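Local coordinates for agmatinase (Deinococcus radiodurans, PDB 1WOH), which probably hydrolyses agmatine to putrescine and urea, as a manganese-dependent enzyme of the arginase family, at residues V21-D26 / A81-V86; H175-G180 / G198-P203. All blocks are in the same frame, centred on the assembly; numbering follows the deposited sequence.

Contact 1: V21-D26 / A81-V86; sequences VQPDGD and ADAGDV
V21 docks against strand 81-85 through one backbone bond and one methyl group. Its N donates to D82 O at 2.9 Å, with the N-H nearly straight at 164°. The carbonyl of V21 turns to A83, where its O meets CA at 3.3 Å in a CA-H...O contact. With CG1 anti to the carbonyl carbon (chi1 -63°), CG2 falls between the backbone N and the carbonyl carbon. It touches A81 CB at 4.0 Å and A83 CB at 4.1 Å. P23 adds two ring carbons: CG packs on A83 CB at 4.2 Å, and CD lies 3.5 Å from A83 O. Strand 80-85 is outermost in the parallel sheet of this arginase-family chain. The loop meets its outer edge at V21 and P23, while A81 and A83 pair with A33 of the inner neighbour. D82 OD1 accepts from G84 N at 2.8 Å, forming an Asx turn. OD2 makes a salt bridge to R56, so both oxygens are held. G84 has positive phi, which favours glycine. The other side is looser. After P23 the type I turn from Q22 to G25 leads the chain away from the strand. Q22, D24 and D26 are solvent-exposed and do not touch strand 81-85.

Contact 2: H175-G180 / G198-P203; sequences HITTVG and GHTIIP
H175 CG is anti to its backbone N (chi1 -174°), and this starts the ring on its way to T200. The ring edge then meets T200, whose OG1 lies in the ring plane, 2.9 Å from NE2 in a hydrogen bond. T200 OG1 is anti to its own carbonyl carbon, beside the backbone N. H199 CG takes the same position on its residue (chi1 -71°), and its ring lies against I176. I176 CB sits over the ring face, 4.0 Å from the centroid, in a CH-pi contact. An alanine in place of H199 would lack the ring, which would probably leave a gap beside I176 and its side chain without the face it packs on.

The two strands run parallel, 4° apart. T200 N donates to I176 O at 2.8 Å, and T178 N to T200 O at 2.8 Å. I202 N to T178 O and G180 N to I202 O continue the pairing. A water donates to T178 OG1 at 2.6 Å and also to T200 O, so this carbonyl has two donors. T178 OG1 also bonds Q141, and its side chain is about 4 Å from that of D143, a manganese ligand. No manganese is bound to this chain in the model. On the face with T177 and T200, V179 CG2 packs on I202 CD1 at 3.6 Å, the two side chains side by side. T177 CG2 touches the same CD1.

Helix 188-196 links the strands in a beta-alpha-beta crossover and ends in a Schellman motif at G198. It packs on H199 and I201. Helix 162-169 touches I176 and H199. Strand 137-142 flanks 173-181 on its other side.

In the fold
Contact 1 and contact 2 belong to the same eight-stranded parallel sheet, at its two ends. Contact 1 lies on strand 80-85 and contact 2 joins 173-181 to 200-203; 80-85 and 200-203 are the outermost strands within this chain. Their centres are about 32 Å apart, on opposite sides of the chain's centre, and their nearest atoms are about 21 Å apart. Both segments of contact 1 precede those of contact 2 in the chain. Both ends of the sheet also meet other copies of the protein in the six-chain assembly. D82 and D85 touch a second subunit. I201 and P203 pack on L69 of a third. Contact 1 is away from the manganese site, whereas contact 2 comes close to it.

Contact 1: V21-D26 / A81-V86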
loop_
_atom_site.group_PDB
_atom_site.type_symbol
_atom_site.label_atom_id
_atom_site.label_comp_id
_atom_site.label_asym_id
_atom_site.label_seq_id
_atom_site.Cartn_x
_atom_site.Cartn_y
_atom_site.Cartn_z
ATOM N N VAL A 21 -10.348 16.803 27.532
ATOM C CA VAL A 21 -9.963 17.508 28.752
ATOM C C VAL A 21 -8.450 17.665 28.875
ATOM O O VAL A 21 -7.692 17.077 28.111
ATOM C CB VAL A 21 -10.482 16.781 30.015
ATOM C CG1 VAL A 21 -12.001 16.755 30.009
ATOM C CG2 VAL A 21 -9.928 15.366 30.076
ATOM N N GLN A 22 -8.025 18.481 29.830
ATOM C CA GLN A 22 -6.604 18.708 30.080
ATOM C C GLN A 22 -6.210 17.848 31.276
ATOM O O GLN A 22 -6.937 17.788 32.261
ATOM C CB GLN A 22 -6.345 20.183 30.395
ATOM C CG GLN A 22 -6.479 21.099 29.194
ATOM C CD GLN A 22 -5.441 20.800 28.131
ATOM O OE1 GLN A 22 -4.238 20.908 28.375
ATOM N NE2 GLN A 22 -5.900 20.418 26.944
ATOM N N PRO A 23 -5.053 17.175 31.203
ATOM C CA PRO A 23 -4.572 16.313 32.285
ATOM C C PRO A 23 -4.739 16.866 33.699
ATOM O O PRO A 23 -5.197 16.157 34.597
ATOM C CB PRO A 23 -3.108 16.096 31.919
ATOM C CG PRO A 23 -3.167 16.035 30.429
ATOM C CD PRO A 23 -4.086 17.199 30.089
ATOM N N ASP A 24 -4.375 18.129 33.894
ATOM C CA ASP A 24 -4.474 18.742 35.214
ATOM C C ASP A 24 -5.666 19.685 35.319
ATOM O O ASP A 24 -5.709 20.546 36.200
ATOM C CB ASP A 24 -3.190 19.509 35.526
ATOM C CG ASP A 24 -3.096 20.813 34.763
ATOM O OD1 ASP A 24 -3.328 20.807 33.536
ATOM O OD2 ASP A 24 -2.786 21.846 35.392
ATOM N N GLY A 25 -6.628 19.519 34.419
ATOM C CA GLY A 25 -7.808 20.364 34.428
ATOM C C GLY A 25 -8.777 20.003 35.537
ATOM O O GLY A 25 -8.516 19.103 36.333
ATOM N N ASP A 26 -9.902 20.708 35.594
ATOM C CA ASP A 26 -10.906 20.450 36.616
ATOM C C ASP A 26 -11.994 19.524 36.089
ATOM O O ASP A 26 -13.052 19.980 35.659
ATOM C CB ASP A 26 -11.525 21.768 37.089
ATOM C CG ASP A 26 -12.615 21.562 38.124
ATOM O OD1 ASP A 26 -12.372 20.838 39.111
ATOM O OD2 ASP A 26 -13.714 22.130 37.952
ATOM N N ALA A 81 -13.452 10.240 29.404
ATOM C CA ALA A 81 -12.813 11.514 29.106
ATOM C C ALA A 81 -11.533 11.212 28.325
ATOM O O ALA A 81 -10.946 10.148 28.486
ATOM C CB ALA A 81 -12.477 12.260 30.396
ATOM N N ASP A 82 -11.116 12.139 27.472
ATOM C CA ASP A 82 -9.881 11.960 26.708
ATOM C C ASP A 82 -8.976 13.115 27.119
ATOM O O ASP A 82 -9.238 14.262 26.763
ATOM C CB ASP A 82 -10.157 12.021 25.197
ATOM C CG ASP A 82 -8.932 11.667 24.369
ATOM O OD1 ASP A 82 -7.809 11.944 24.838
ATOM O OD2 ASP A 82 -9.087 11.124 23.254
ATOM N N ALA A 83 -7.922 12.817 27.876
ATOM C CA ALA A 83 -7.005 13.856 28.343
ATOM C C ALA A 83 -5.967 14.254 27.296
ATOM O O ALA A 83 -5.012 14.974 27.599
ATOM C CB ALA A 83 -6.309 13.405 29.619
ATOM N N GLY A 84 -6.159 13.791 26.066
ATOM C CA GLY A 84 -5.229 14.128 25.002
ATOM C C GLY A 84 -3.927 13.357 25.096
ATOM O O GLY A 84 -3.889 12.253 25.645
ATOM N N ASP A 85 -2.857 13.940 24.560
ATOM C CA ASP A 85 -1.544 13.299 24.574
ATOM C C ASP A 85 -0.531 14.050 25.416
ATOM O O ASP A 85 -0.617 15.271 25.579
ATOM C CB ASP A 85 -0.947 13.217 23.164
ATOM C CG ASP A 85 -1.700 12.282 22.243
ATOM O OD1 ASP A 85 -2.514 11.465 22.719
ATOM O OD2 ASP A 85 -1.450 12.360 21.021
ATOM N N VAL A 86 0.441 13.312 25.934
ATOM C CA VAL A 86 1.521 13.915 26.695
ATOM C C VAL A 86 2.279 14.747 25.653
ATOM O O VAL A 86 2.450 14.307 24.506
ATOM C CB VAL A 86 2.467 12.827 27.273
ATOM C CG1 VAL A 86 3.609 13.463 28.051
ATOM C CG2 VAL A 86 1.678 11.874 28.169
#

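Contact 2: H175-G180 / G198-P203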
loop_
_atom_site.group_PDB
_atom_site.type_symbol
_atom_site.label_atom_id
_atom_site.label_comp_id
_atom_site.label_asym_id
_atom_site.label_seq_id
_atom_site.Cartn_x
_atom_site.Cartn_y
_atom_site.Cartn_z
ATOM N N HIS A 175 5.179 -7.859 41.783
ATOM C CA HIS A 175 5.050 -9.058 40.977
ATOM C C HIS A 175 4.537 -8.788 39.580
ATOM O O HIS A 175 3.722 -7.898 39.368
ATOM C CB HIS A 175 4.109 -10.042 41.687
ATOM C CG HIS A 175 4.000 -11.373 41.013
ATOM N ND1 HIS A 175 3.023 -11.663 40.084
ATOM C CD2 HIS A 175 4.773 -12.479 41.104
ATOM C CE1 HIS A 175 3.199 -12.893 39.634
ATOM N NE2 HIS A 175 4.255 -13.410 40.237
ATOM N N ILE A 176 5.046 -9.558 38.630
ATOM C CA ILE A 176 4.617 -9.460 37.241
ATOM C C ILE A 176 4.278 -10.850 36.737
ATOM O O ILE A 176 4.983 -11.820 37.017
ATOM C CB ILE A 176 5.720 -8.885 36.311
ATOM C CG1 ILE A 176 6.116 -7.480 36.763
ATOM C CG2 ILE A 176 5.201 -8.816 34.866
ATOM C CD1 ILE A 176 7.179 -6.825 35.854
ATOM N N THR A 177 3.180 -10.942 36.003
ATOM C CA THR A 177 2.764 -12.199 35.413
ATOM C C THR A 177 2.777 -11.903 33.922
ATOM O O THR A 177 1.987 -11.088 33.453
ATOM C CB THR A 177 1.334 -12.583 35.827
ATOM O OG1 THR A 177 1.284 -12.789 37.243
ATOM C CG2 THR A 177 0.907 -13.855 35.110
ATOM N N THR A 178 3.676 -12.554 33.192
ATOM C CA THR A 178 3.798 -12.337 31.750
ATOM C C THR A 178 3.263 -13.532 30.985
ATOM O O THR A 178 3.688 -14.666 31.210
ATOM C CB THR A 178 5.264 -12.107 31.368
ATOM O OG1 THR A 178 5.802 -11.078 32.208
ATOM C CG2 THR A 178 5.377 -11.671 29.912
ATOM N N VAL A 179 2.342 -13.270 30.062
ATOM C CA VAL A 179 1.731 -14.347 29.299
ATOM C C VAL A 179 1.820 -14.132 27.795
ATOM O O VAL A 179 1.547 -13.038 27.306
ATOM C CB VAL A 179 0.244 -14.488 29.690
ATOM C CG1 VAL A 179 -0.388 -15.663 28.957
ATOM C CG2 VAL A 179 0.125 -14.645 31.198
ATOM N N GLY A 180 2.200 -15.187 27.074
ATOM C CA GLY A 180 2.298 -15.119 25.627
ATOM C C GLY A 180 3.707 -15.195 25.067
ATOM O O GLY A 180 3.891 -15.176 23.849
ATOM N N GLY A 198 10.661 -13.843 41.584
ATOM C CA GLY A 198 9.362 -14.449 41.811
ATOM C C GLY A 198 8.341 -14.163 40.722
ATOM O O GLY A 198 7.183 -14.574 40.836
ATOM N N HIS A 199 8.750 -13.460 39.668
ATOM C CA HIS A 199 7.814 -13.154 38.586
ATOM C C HIS A 199 7.321 -14.451 37.948
ATOM O O HIS A 199 8.002 -15.479 37.980
ATOM C CB HIS A 199 8.479 -12.272 37.526
ATOM C CG HIS A 199 8.739 -10.865 37.976
ATOM N ND1 HIS A 199 8.610 -10.460 39.287
ATOM C CD2 HIS A 199 9.135 -9.771 37.283
ATOM C CE1 HIS A 199 8.914 -9.176 39.381
ATOM N NE2 HIS A 199 9.236 -8.735 38.178
ATOM N N THR A 200 6.127 -14.397 37.369
ATOM C CA THR A 200 5.534 -15.567 36.732
ATOM C C THR A 200 5.629 -15.445 35.218
ATOM O O THR A 200 5.146 -14.480 34.628
ATOM C CB THR A 200 4.062 -15.721 37.148
ATOM O OG1 THR A 200 3.986 -15.796 38.577
ATOM C CG2 THR A 200 3.459 -16.991 36.551
ATOM N N ILE A 201 6.261 -16.434 34.604
ATOM C CA ILE A 201 6.459 -16.456 33.166
ATOM C C ILE A 201 5.598 -17.550 32.554
ATOM O O ILE A 201 5.787 -18.730 32.840
ATOM C CB ILE A 201 7.951 -16.712 32.842
ATOM C CG1 ILE A 201 8.787 -15.534 33.346
ATOM C CG2 ILE A 201 8.142 -16.939 31.353
ATOM C CD1 ILE A 201 10.270 -15.639 33.017
ATOM N N ILE A 202 4.646 -17.155 31.717
ATOM C CA ILE A 202 3.758 -18.123 31.081
ATOM C C ILE A 202 3.920 -18.103 29.562
ATOM O O ILE A 202 3.352 -17.254 28.877
ATOM C CB ILE A 202 2.277 -17.838 31.447
ATOM C CG1 ILE A 202 2.118 -17.794 32.973
ATOM C CG2 ILE A 202 1.380 -18.929 30.871
ATOM C CD1 ILE A 202 0.713 -17.410 33.452
ATOM N N PRO A 203 4.709 -19.042 29.018
ATOM C CA PRO A 203 4.948 -19.135 27.573
ATOM C C PRO A 203 3.635 -19.358 26.826
ATOM O O PRO A 203 2.688 -19.905 27.386
ATOM C CB PRO A 203 5.876 -20.339 27.452
ATOM C CG PRO A 203 6.561 -20.391 28.791
ATOM C CD PRO A 203 5.442 -20.095 29.740
HETATM O O HOH W 1 7.033 -11.976 34.366
#